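Local coordinates for flagellar assembly factor FliW (Geobacillus thermodenitrificans, PDB 5DMD), which probably binds the translational repressor CsrA and keeps it off its target mRNAs, such as that of flagellin, and takes part in assembling the flagellum, at residues 76-79 and 80-83; 99-102 and 103-106; 130-133 and 134-138. The protein carries 1 engineered substitution. All coordinates share one frame; numbering follows the deposited sequence.

Contact 1 of 3, residues 76-79 and 80-83; sequences DNTL and EQLQ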
ATOM      1  N   ASP A  76     -10.761   7.087 -14.564  1.00 22.13           N
ATOM      2  CA  ASP A  76     -10.279   6.716 -15.893  1.00 21.46           C
ATOM      3  C   ASP A  76      -8.796   7.015 -16.057  1.00 17.60           C
ATOM      4  O   ASP A  76      -8.065   6.249 -16.697  1.00 19.30           O
ATOM      5  CB  ASP A  76     -11.081   7.453 -16.966  1.00 19.45           C
ATOM      6  CG  ASP A  76     -12.528   7.024 -17.005  1.00 28.92           C
ATOM      7  OD1 ASP A  76     -12.833   5.923 -16.503  1.00 34.84           O
ATOM      8  OD2 ASP A  76     -13.357   7.787 -17.549  1.00 36.66           O
ATOM      9  N   ASN A  77      -8.329   8.119 -15.480  1.00 21.66           N
ATOM     10  CA  ASN A  77      -6.920   8.470 -15.598  1.00 16.80           C
ATOM     11  C   ASN A  77      -6.019   7.443 -14.924  1.00 16.66           C
ATOM     12  O   ASN A  77      -4.969   7.081 -15.463  1.00 17.19           O
ATOM     13  CB  ASN A  77      -6.664   9.862 -15.039  1.00 19.38           C
ATOM     14  CG  ASN A  77      -5.274  10.341 -15.353  1.00 26.58           C
ATOM     15  OD1 ASN A  77      -4.927  10.532 -16.517  1.00 26.50           O
ATOM     16  ND2 ASN A  77      -4.461  10.525 -14.322  1.00 27.26           N
ATOM     17  N   THR A  78      -6.405   6.975 -13.735  1.00 17.13           N
ATOM     18  CA  THR A  78      -5.621   5.938 -13.067  1.00 16.11           C
ATOM     19  C   THR A  78      -5.608   4.645 -13.872  1.00 16.20           C
ATOM     20  O   THR A  78      -4.561   3.994 -14.004  1.00 14.92           O
ATOM     21  CB  THR A  78      -6.175   5.686 -11.662  1.00 14.64           C
ATOM     22  OG1 THR A  78      -5.990   6.855 -10.851  1.00 18.01           O
ATOM     23  CG2 THR A  78      -5.513   4.475 -11.011  1.00 16.41           C
ATOM     24  N   LEU A  79      -6.763   4.244 -14.407  1.00 15.89           N
ATOM     25  CA  LEU A  79      -6.812   3.022 -15.202  1.00 15.11           C
ATOM     26  C   LEU A  79      -5.864   3.106 -16.392  1.00 16.70           C
ATOM     27  O   LEU A  79      -5.156   2.142 -16.707  1.00 17.42           O
ATOM     28  CB  LEU A  79      -8.248   2.738 -15.658  1.00 16.97           C
ATOM     29  CG  LEU A  79      -9.258   2.441 -14.540  1.00 16.16           C
ATOM     30  CD1 LEU A  79     -10.685   2.513 -15.063  1.00 19.77           C
ATOM     31  CD2 LEU A  79      -8.997   1.089 -13.912  1.00 21.04           C
ATOM     32  N   GLU A  80      -5.830   4.261 -17.055  1.00 17.54           N
ATOM     33  CA  GLU A  80      -4.916   4.446 -18.176  1.00 17.25           C
ATOM     34  C   GLU A  80      -3.457   4.425 -17.718  1.00 19.01           C
ATOM     35  O   GLU A  80      -2.621   3.726 -18.305  1.00 20.19           O
ATOM     36  CB  GLU A  80      -5.262   5.738 -18.917  1.00 18.94           C
ATOM     37  CG  GLU A  80      -4.484   5.945 -20.205  1.00 32.22           C
ATOM     38  CD  GLU A  80      -4.840   7.255 -20.869  1.00 53.25           C
ATOM     39  OE1 GLU A  80      -6.046   7.575 -20.918  1.00 43.94           O
ATOM     40  OE2 GLU A  80      -3.921   7.965 -21.332  1.00 53.45           O
ATOM     41  N   GLN A  81      -3.134   5.180 -16.662  1.00 17.21           N
ATOM     42  CA  GLN A  81      -1.749   5.279 -16.212  1.00 15.70           C
ATOM     43  C   GLN A  81      -1.186   3.916 -15.843  1.00 18.95           C
ATOM     44  O   GLN A  81      -0.002   3.639 -16.077  1.00 20.15           O
ATOM     45  CB  GLN A  81      -1.661   6.202 -14.997  1.00 17.95           C
ATOM     46  CG  GLN A  81      -1.721   7.681 -15.323  1.00 23.31           C
ATOM     47  CD  GLN A  81      -1.991   8.540 -14.098  1.00 29.12           C
ATOM     48  OE1 GLN A  81      -2.604   8.094 -13.128  1.00 28.16           O
ATOM     49  NE2 GLN A  81      -1.523   9.785 -14.137  1.00 43.89           N
ATOM     50  N   LEU A  82      -2.009   3.063 -15.235  1.00 14.88           N
ATOM     51  CA  LEU A  82      -1.568   1.758 -14.780  1.00 15.51           C
ATOM     52  C   LEU A  82      -1.874   0.647 -15.774  1.00 15.66           C
ATOM     53  O   LEU A  82      -1.627  -0.526 -15.465  1.00 17.83           O
ATOM     54  CB  LEU A  82      -2.229   1.439 -13.446  1.00 13.06           C
ATOM     55  CG  LEU A  82      -1.814   2.349 -12.303  1.00 11.56           C
ATOM     56  CD1 LEU A  82      -2.506   1.922 -11.050  1.00 13.86           C
ATOM     57  CD2 LEU A  82      -0.301   2.344 -12.082  1.00 14.88           C
ATOM     58  N   GLN A  83      -2.416   0.993 -16.945  1.00 16.73           N
ATOM     59  CA  GLN A  83      -2.722   0.023 -18.007  1.00 18.06           C
ATOM     60  C   GLN A  83      -3.628  -1.109 -17.521  1.00 19.49           C
ATOM     61  O   GLN A  83      -3.410  -2.280 -17.833  1.00 19.99           O
ATOM     62  CB  GLN A  83      -1.453  -0.502 -18.685  1.00 21.31           C
ATOM     63  CG  GLN A  83      -0.562   0.619 -19.206  1.00 29.17           C
ATOM     64  CD  GLN A  83       0.498   0.135 -20.174  1.00 50.50           C
ATOM     65  OE1 GLN A  83       1.007  -0.978 -20.049  1.00 42.16           O
ATOM     66  NE2 GLN A  83       0.839   0.975 -21.145  1.00 59.88           N
TER

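Contact 2 of 3, residues 99-102 and 103-106; sequences ADPF and DDTT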
ATOM      1  N   ALA A  99      -0.315   1.067  15.674  1.00 22.03           N
ATOM      2  CA  ALA A  99      -0.416   1.553  17.040  1.00 30.03           C
ATOM      3  C   ALA A  99       0.219   0.571  18.020  1.00 32.05           C
ATOM      4  O   ALA A  99       0.476  -0.593  17.696  1.00 24.94           O
ATOM      5  CB  ALA A  99      -1.885   1.775  17.417  1.00 25.51           C
ATOM      6  N   ASP A 100       0.484   1.076  19.221  1.00 28.87           N
ATOM      7  CA  ASP A 100       0.837   0.262  20.386  1.00 33.13           C
ATOM      8  C   ASP A 100      -0.221   0.499  21.454  1.00 31.70           C
ATOM      9  O   ASP A 100      -0.341   1.631  21.959  1.00 41.57           O
ATOM     10  CB  ASP A 100       2.216   0.647  20.922  1.00 41.77           C
ATOM     11  CG  ASP A 100       2.875  -0.477  21.697  1.00 55.00           C
ATOM     12  OD1 ASP A 100       2.349  -1.608  21.674  1.00 57.11           O
ATOM     13  OD2 ASP A 100       3.921  -0.228  22.332  1.00 54.76           O
ATOM     14  N   PRO A 101      -1.029  -0.505  21.821  1.00 34.98           N
ATOM     15  CA  PRO A 101      -0.986  -1.896  21.355  1.00 27.10           C
ATOM     16  C   PRO A 101      -1.469  -2.028  19.923  1.00 30.01           C
ATOM     17  O   PRO A 101      -2.140  -1.136  19.408  1.00 27.17           O
ATOM     18  CB  PRO A 101      -1.920  -2.614  22.335  1.00 33.12           C
ATOM     19  CG  PRO A 101      -2.895  -1.567  22.805  1.00 44.68           C
ATOM     20  CD  PRO A 101      -2.273  -0.209  22.553  1.00 36.04           C
ATOM     21  N   PHE A 102      -1.141  -3.143  19.266  1.00 24.70           N
ATOM     22  CA  PHE A 102      -1.446  -3.278  17.846  1.00 22.13           C
ATOM     23  C   PHE A 102      -2.941  -3.188  17.569  1.00 21.63           C
ATOM     24  O   PHE A 102      -3.340  -2.797  16.466  1.00 21.54           O
ATOM     25  CB  PHE A 102      -0.914  -4.601  17.303  1.00 26.37           C
ATOM     26  CG  PHE A 102      -1.166  -4.779  15.838  1.00 28.94           C
ATOM     27  CD1 PHE A 102      -2.075  -5.722  15.386  1.00 27.67           C
ATOM     28  CD2 PHE A 102      -0.507  -3.990  14.916  1.00 30.87           C
ATOM     29  CE1 PHE A 102      -2.313  -5.873  14.040  1.00 36.76           C
ATOM     30  CE2 PHE A 102      -0.741  -4.137  13.568  1.00 30.24           C
ATOM     31  CZ  PHE A 102      -1.644  -5.075  13.130  1.00 30.49           C
ATOM     32  N   ASP A 103      -3.782  -3.536  18.547  1.00 23.22           N
ATOM     33  CA  ASP A 103      -5.219  -3.590  18.328  1.00 25.94           C
ATOM     34  C   ASP A 103      -5.835  -2.215  18.112  1.00 24.64           C
ATOM     35  O   ASP A 103      -7.026  -2.135  17.804  1.00 22.23           O
ATOM     36  CB  ASP A 103      -5.895  -4.258  19.529  1.00 33.45           C
ATOM     37  CG  ASP A 103      -7.300  -4.715  19.224  1.00 42.98           C
ATOM     38  OD1 ASP A 103      -7.437  -5.643  18.403  1.00 43.94           O
ATOM     39  OD2 ASP A 103      -8.260  -4.155  19.807  1.00 32.94           O
ATOM     40  N   ASP A 104      -5.073  -1.135  18.275  1.00 22.45           N
ATOM     41  CA  ASP A 104      -5.543   0.210  17.976  1.00 26.30           C
ATOM     42  C   ASP A 104      -5.111   0.675  16.591  1.00 18.38           C
ATOM     43  O   ASP A 104      -5.302   1.844  16.245  1.00 23.25           O
ATOM     44  CB  ASP A 104      -5.056   1.194  19.043  1.00 24.27           C
ATOM     45  CG  ASP A 104      -5.756   1.003  20.374  1.00 34.81           C
ATOM     46  OD1 ASP A 104      -6.805   0.320  20.411  1.00 27.37           O
ATOM     47  OD2 ASP A 104      -5.241   1.525  21.387  1.00 32.56           O
ATOM     48  N   THR A 105      -4.521  -0.218  15.798  1.00 19.22           N
ATOM     49  CA  THR A 105      -4.020   0.153  14.480  1.00 15.62           C
ATOM     50  C   THR A 105      -5.179   0.510  13.553  1.00 19.08           C
ATOM     51  O   THR A 105      -6.264  -0.080  13.621  1.00 17.38           O
ATOM     52  CB  THR A 105      -3.219  -1.014  13.909  1.00 17.01           C
ATOM     53  OG1 THR A 105      -2.030  -1.185  14.697  1.00 19.38           O
ATOM     54  CG2 THR A 105      -2.840  -0.802  12.442  1.00 15.64           C
ATOM     55  N   THR A 106      -4.944   1.494  12.688  1.00 18.16           N
ATOM     56  CA  THR A 106      -5.923   1.923  11.701  1.00 18.85           C
ATOM     57  C   THR A 106      -5.352   1.792  10.298  1.00 16.15           C
ATOM     58  O   THR A 106      -4.142   1.668  10.105  1.00 15.49           O
ATOM     59  CB  THR A 106      -6.354   3.378  11.929  1.00 18.59           C
ATOM     60  OG1 THR A 106      -5.213   4.242  11.844  1.00 20.22           O
ATOM     61  CG2 THR A 106      -7.005   3.532  13.294  1.00 18.63           C
TER
HETATM   62  O   HOH W   1      -3.151   3.420  21.182  1.00 51.02           O

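Contact 3 of 3, residues 130-133 and 134-138; sequences TNYK and TKHRL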
ATOM      1  N   THR A 130     -15.874   9.564  -2.069  1.00 60.27           N
ATOM      2  CA  THR A 130     -16.245   8.393  -1.291  1.00 63.09           C
ATOM      3  C   THR A 130     -16.421   8.696   0.194  1.00 42.84           C
ATOM      4  O   THR A 130     -16.069   9.765   0.696  1.00 42.29           O
ATOM      5  CB  THR A 130     -15.251   7.245  -1.525  1.00 52.61           C
ATOM      6  OG1 THR A 130     -15.937   5.988  -1.450  1.00 57.56           O
ATOM      7  CG2 THR A 130     -14.112   7.302  -0.525  1.00 39.32           C
ATOM      8  N   ASN A 131     -16.994   7.705   0.879  1.00 53.15           N
ATOM      9  CA  ASN A 131     -17.264   7.699   2.310  1.00 50.82           C
ATOM     10  C   ASN A 131     -16.052   7.303   3.143  1.00 53.91           C
ATOM     11  O   ASN A 131     -16.115   7.377   4.375  1.00 52.72           O
ATOM     12  CB  ASN A 131     -18.363   6.671   2.574  1.00 66.01           C
ATOM     13  CG  ASN A 131     -18.191   5.413   1.728  1.00 67.45           C
ATOM     14  OD1 ASN A 131     -17.507   5.430   0.702  1.00 62.16           O
ATOM     15  ND2 ASN A 131     -18.803   4.317   2.162  1.00 58.28           N
ATOM     16  N   TYR A 132     -14.967   6.875   2.510  1.00 34.50           N
ATOM     17  CA  TYR A 132     -13.824   6.330   3.221  1.00 28.58           C
ATOM     18  C   TYR A 132     -12.959   7.444   3.792  1.00 32.91           C
ATOM     19  O   TYR A 132     -12.835   8.529   3.214  1.00 34.64           O
ATOM     20  CB  TYR A 132     -12.997   5.459   2.278  1.00 27.16           C
ATOM     21  CG  TYR A 132     -13.735   4.234   1.793  1.00 22.81           C
ATOM     22  CD1 TYR A 132     -14.262   3.316   2.694  1.00 27.17           C
ATOM     23  CD2 TYR A 132     -13.915   3.999   0.438  1.00 29.14           C
ATOM     24  CE1 TYR A 132     -14.942   2.196   2.255  1.00 32.53           C
ATOM     25  CE2 TYR A 132     -14.594   2.885  -0.011  1.00 33.61           C
ATOM     26  CZ  TYR A 132     -15.104   1.985   0.901  1.00 35.63           C
ATOM     27  OH  TYR A 132     -15.779   0.870   0.463  1.00 39.23           O
ATOM     28  N   LYS A 133     -12.364   7.164   4.946  1.00 22.36           N
ATOM     29  CA  LYS A 133     -11.591   8.133   5.711  1.00 23.26           C
ATOM     30  C   LYS A 133     -10.141   7.677   5.849  1.00 19.15           C
ATOM     31  O   LYS A 133      -9.753   6.595   5.416  1.00 20.64           O
ATOM     32  CB  LYS A 133     -12.227   8.394   7.079  1.00 25.88           C
ATOM     33  CG  LYS A 133     -13.746   8.400   7.073  1.00 31.92           C
ATOM     34  CD  LYS A 133     -14.254   9.680   6.420  1.00 52.04           C
ATOM     35  CE  LYS A 133     -15.700   9.974   6.787  1.00 51.56           C
ATOM     36  NZ  LYS A 133     -15.824  11.321   7.418  1.00 50.34           N
ATOM     37  N   THR A 134      -9.331   8.537   6.462  1.00 26.44           N
ATOM     38  CA  THR A 134      -7.911   8.267   6.629  1.00 21.29           C
ATOM     39  C   THR A 134      -7.610   7.328   7.788  1.00 19.01           C
ATOM     40  O   THR A 134      -6.481   6.838   7.891  1.00 21.44           O
ATOM     41  CB  THR A 134      -7.157   9.592   6.793  1.00 34.35           C
ATOM     42  OG1 THR A 134      -7.461  10.158   8.072  1.00 35.23           O
ATOM     43  CG2 THR A 134      -7.568  10.563   5.705  1.00 24.41           C
ATOM     44  N   LYS A 135      -8.575   7.065   8.662  1.00 20.58           N
ATOM     45  CA  LYS A 135      -8.357   6.189   9.805  1.00 19.41           C
ATOM     46  C   LYS A 135      -9.600   5.335   9.990  1.00 20.50           C
ATOM     47  O   LYS A 135     -10.670   5.852  10.329  1.00 25.99           O
ATOM     48  CB  LYS A 135      -8.052   6.999  11.067  1.00 26.33           C
ATOM     49  CG  LYS A 135      -6.578   7.358  11.210  1.00 37.99           C
ATOM     50  CD  LYS A 135      -6.382   8.812  11.597  1.00 49.76           C
ATOM     51  CE  LYS A 135      -6.547   9.020  13.090  1.00 60.29           C
ATOM     52  NZ  LYS A 135      -5.968  10.319  13.534  1.00 73.37           N
ATOM     53  N   HIS A 136      -9.465   4.039   9.726  1.00 16.54           N
ATOM     54  CA  HIS A 136     -10.481   3.045  10.055  1.00 16.15           C
ATOM     55  C   HIS A 136      -9.800   1.990  10.917  1.00 14.42           C
ATOM     56  O   HIS A 136      -8.815   1.383  10.483  1.00 14.98           O
ATOM     57  CB  HIS A 136     -11.020   2.373   8.791  1.00 15.54           C
ATOM     58  CG  HIS A 136     -11.860   3.260   7.919  1.00 15.74           C
ATOM     59  ND1 HIS A 136     -13.223   3.108   7.794  1.00 14.68           N
ATOM     60  CD2 HIS A 136     -11.519   4.272   7.087  1.00 16.43           C
ATOM     61  CE1 HIS A 136     -13.692   4.005   6.944  1.00 18.43           C
ATOM     62  NE2 HIS A 136     -12.676   4.723   6.499  1.00 20.95           N
ATOM     63  N   ARG A 137     -10.327   1.762  12.125  1.00 15.80           N
ATOM     64  CA  ARG A 137      -9.804   0.698  12.978  1.00 18.38           C
ATOM     65  C   ARG A 137      -9.895  -0.666  12.300  1.00 14.86           C
ATOM     66  O   ARG A 137     -10.924  -1.032  11.726  1.00 14.76           O
ATOM     67  CB  ARG A 137     -10.562   0.627  14.308  1.00 15.89           C
ATOM     68  CG  ARG A 137     -10.207   1.697  15.327  1.00 17.49           C
ATOM     69  CD  ARG A 137     -11.039   1.545  16.619  1.00 19.22           C
ATOM     70  NE  ARG A 137     -10.857   0.238  17.242  1.00 20.97           N
ATOM     71  CZ  ARG A 137      -9.909  -0.044  18.126  1.00 19.23           C
ATOM     72  NH1 ARG A 137      -9.010   0.859  18.488  1.00 23.63           N
ATOM     73  NH2 ARG A 137      -9.844  -1.269  18.642  1.00 21.14           N
ATOM     74  N   LEU A 138      -8.815  -1.441  12.426  1.00 15.82           N
ATOM     75  CA  LEU A 138      -8.822  -2.825  11.960  1.00 15.22           C
ATOM     76  C   LEU A 138      -9.631  -3.727  12.879  1.00 15.09           C
ATOM     77  O   LEU A 138     -10.073  -4.796  12.453  1.00 19.60           O
ATOM     78  CB  LEU A 138      -7.394  -3.368  11.887  1.00 14.69           C
ATOM     79  CG  LEU A 138      -6.602  -3.110  10.606  1.00 17.01           C
ATOM     80  CD1 LEU A 138      -6.381  -1.620  10.357  1.00 20.39           C
ATOM     81  CD2 LEU A 138      -5.267  -3.841  10.699  1.00 18.81           C
TER

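Contact 1 of 3, residues 76-79 and 80-83
The amide of Gln-81 has ND2 of Asn-77, one turn earlier in the helix, over one face, 3.2 Å from its CD. The two amide planes are turned 58° against each other. ND2 of Asn-77 and NE2 of Gln-81 are only 3.0 Å apart, but as modelled both are donors and no bond joins them. Asn-77 reaches this place because its CG is anti to the backbone N (chi1 -171°). The polar end of Gln-81 is held from outside: its OE1 takes a hydrogen bond from NZ of Lys-123. OG1 of Thr-78 bonds OD1 of Asp-75 and the same NZ. Thr-78 and Leu-82 lie side by side and point the same way, CG2 of Thr-78 3.9 Å from CD1 of Leu-82. Leu-82 packs on Leu-121 and Lys-123 of strand 121-124, Thr-78 on Val-125. The backbone N atoms of Glu-80, Gln-81 and Leu-82 bond the carbonyls four residues back, Gln-81 N to Asn-77 O at 2.9 Å. Thr-78 and Leu-82 are buried, while Asp-76 and Glu-80 are exposed. The chain leaves the helix at Gln-83, whose phi is positive (55°). This is a short amphipathic helix closed by a Schellman motif.

Contact 2 of 3, residues 99-102 and 103-106
Thr-105 turns its OG1 away from its own carbonyl carbon (chi1 -67°), and this carries the hydroxyl back into the turn between Ala-99 and Phe-102. Phe-102 has CG anti to its backbone N (chi1 -178°), which swings the ring round to Thr-105. OG1 of Thr-105 donates to Phe-102 O at 2.7 Å. It also accepts from Ala-99 N at 3.0 Å, in an almost straight bond (176°). Phe-102 O takes a second bond, from Thr-105 N at 2.9 Å. That donor stands above the carbonyl plane, while the hydroxyl is only tilted from it. CB of Thr-105 lies over one face of the Phe-102 ring, and OG1 comes within 3.2 Å of CD2 of Phe-102. Phe-102 also meets the ring of Phe-45. Asp-104 N binds Pro-101 O at 3.1 Å, again reaching three residues back, as in a 3-10 turn. The peptide before Pro-101 is cis. CB of Ala-99 packs on CB of Asp-104 at 3.6 Å. A water donates to Asp-104 OD2 at 2.8 Å and, weakly, to Asp-100 O. With a valine at Thr-105, the Ala-99 N-H would probably be left without its acceptor and Phe-102 O would keep just one of its two bonds within the turn. One buried hydroxyl, donating and accepting at once, thus ties both ends of the turn together, and the turn's own carboxylates, Asp-103 and Asp-104, form salt bridges with Lys-142 and Arg-137 from later in the chain.

Contact 3 of 3, residues 130-133 and 134-138
A bend leading into the short strand 136-137 is braced by the ring of His-136, which reaches back to the backbone of Lys-133. NE2 of His-136 accepts from Lys-133 N at 2.9 Å. The bond is fairly straight (163°), and the donor lies only 8° out of the ring plane. The imidazole is thus held by its edge. An accepting NE2 is consistent with a neutral ring that carries its hydrogen on ND1. CD2 of His-136 lies 3.4 Å from Lys-133 O. CA of Tyr-132 also comes to the imidazole edge, 3.8 Å from NE2 of His-136. In turn, CE1 of His-136 is near the plane of the Tyr-132 ring, at its edge. CG of Lys-133 passes 3.9 Å from NE2 of His-136, and the lysine chain, bent at chi2 (-74°), then leads away. On the Tyr-132 ring, OD1 of Asn-131 sits 3.8 Å above the plane, over its centre. That oxygen also takes a 2.7 Å hydrogen bond from OG1 of Thr-130. The hydroxyl of Tyr-132 bonds the backbone N of Glu-71, and its ring meets that of Tyr-70. Strand 136-137 pairs antiparallel with strand 106-116, His-136 bonding Ala-107. Backbone bonds continue the pairing on either side, Lys-133 with Gln-110 and Leu-138 with Thr-105. His-136 packs on Leu-109 of strand 106-116 and on Phe-67 of a loop.

Overall arrangement
The three contacts follow one another along the chain. Contacts 1 and 2 lie on opposite sides of the chain's centre, with their own centres about 34 Å apart. Contact 1 is also separate from contact 3: the centres are about 24 Å apart and the nearest atoms about 13 Å. Contacts 2 and 3 do touch, their centres being about 15 Å apart. NH1 of Arg-137 makes a salt bridge with OD1 of Asp-104 at 3.0 Å. Nearby, Leu-138 N probably bonds Thr-105 O at 3.1 Å. The turn at 99-105 leads into strand 106-116, and strand 136-137 pairs with the start of that strand.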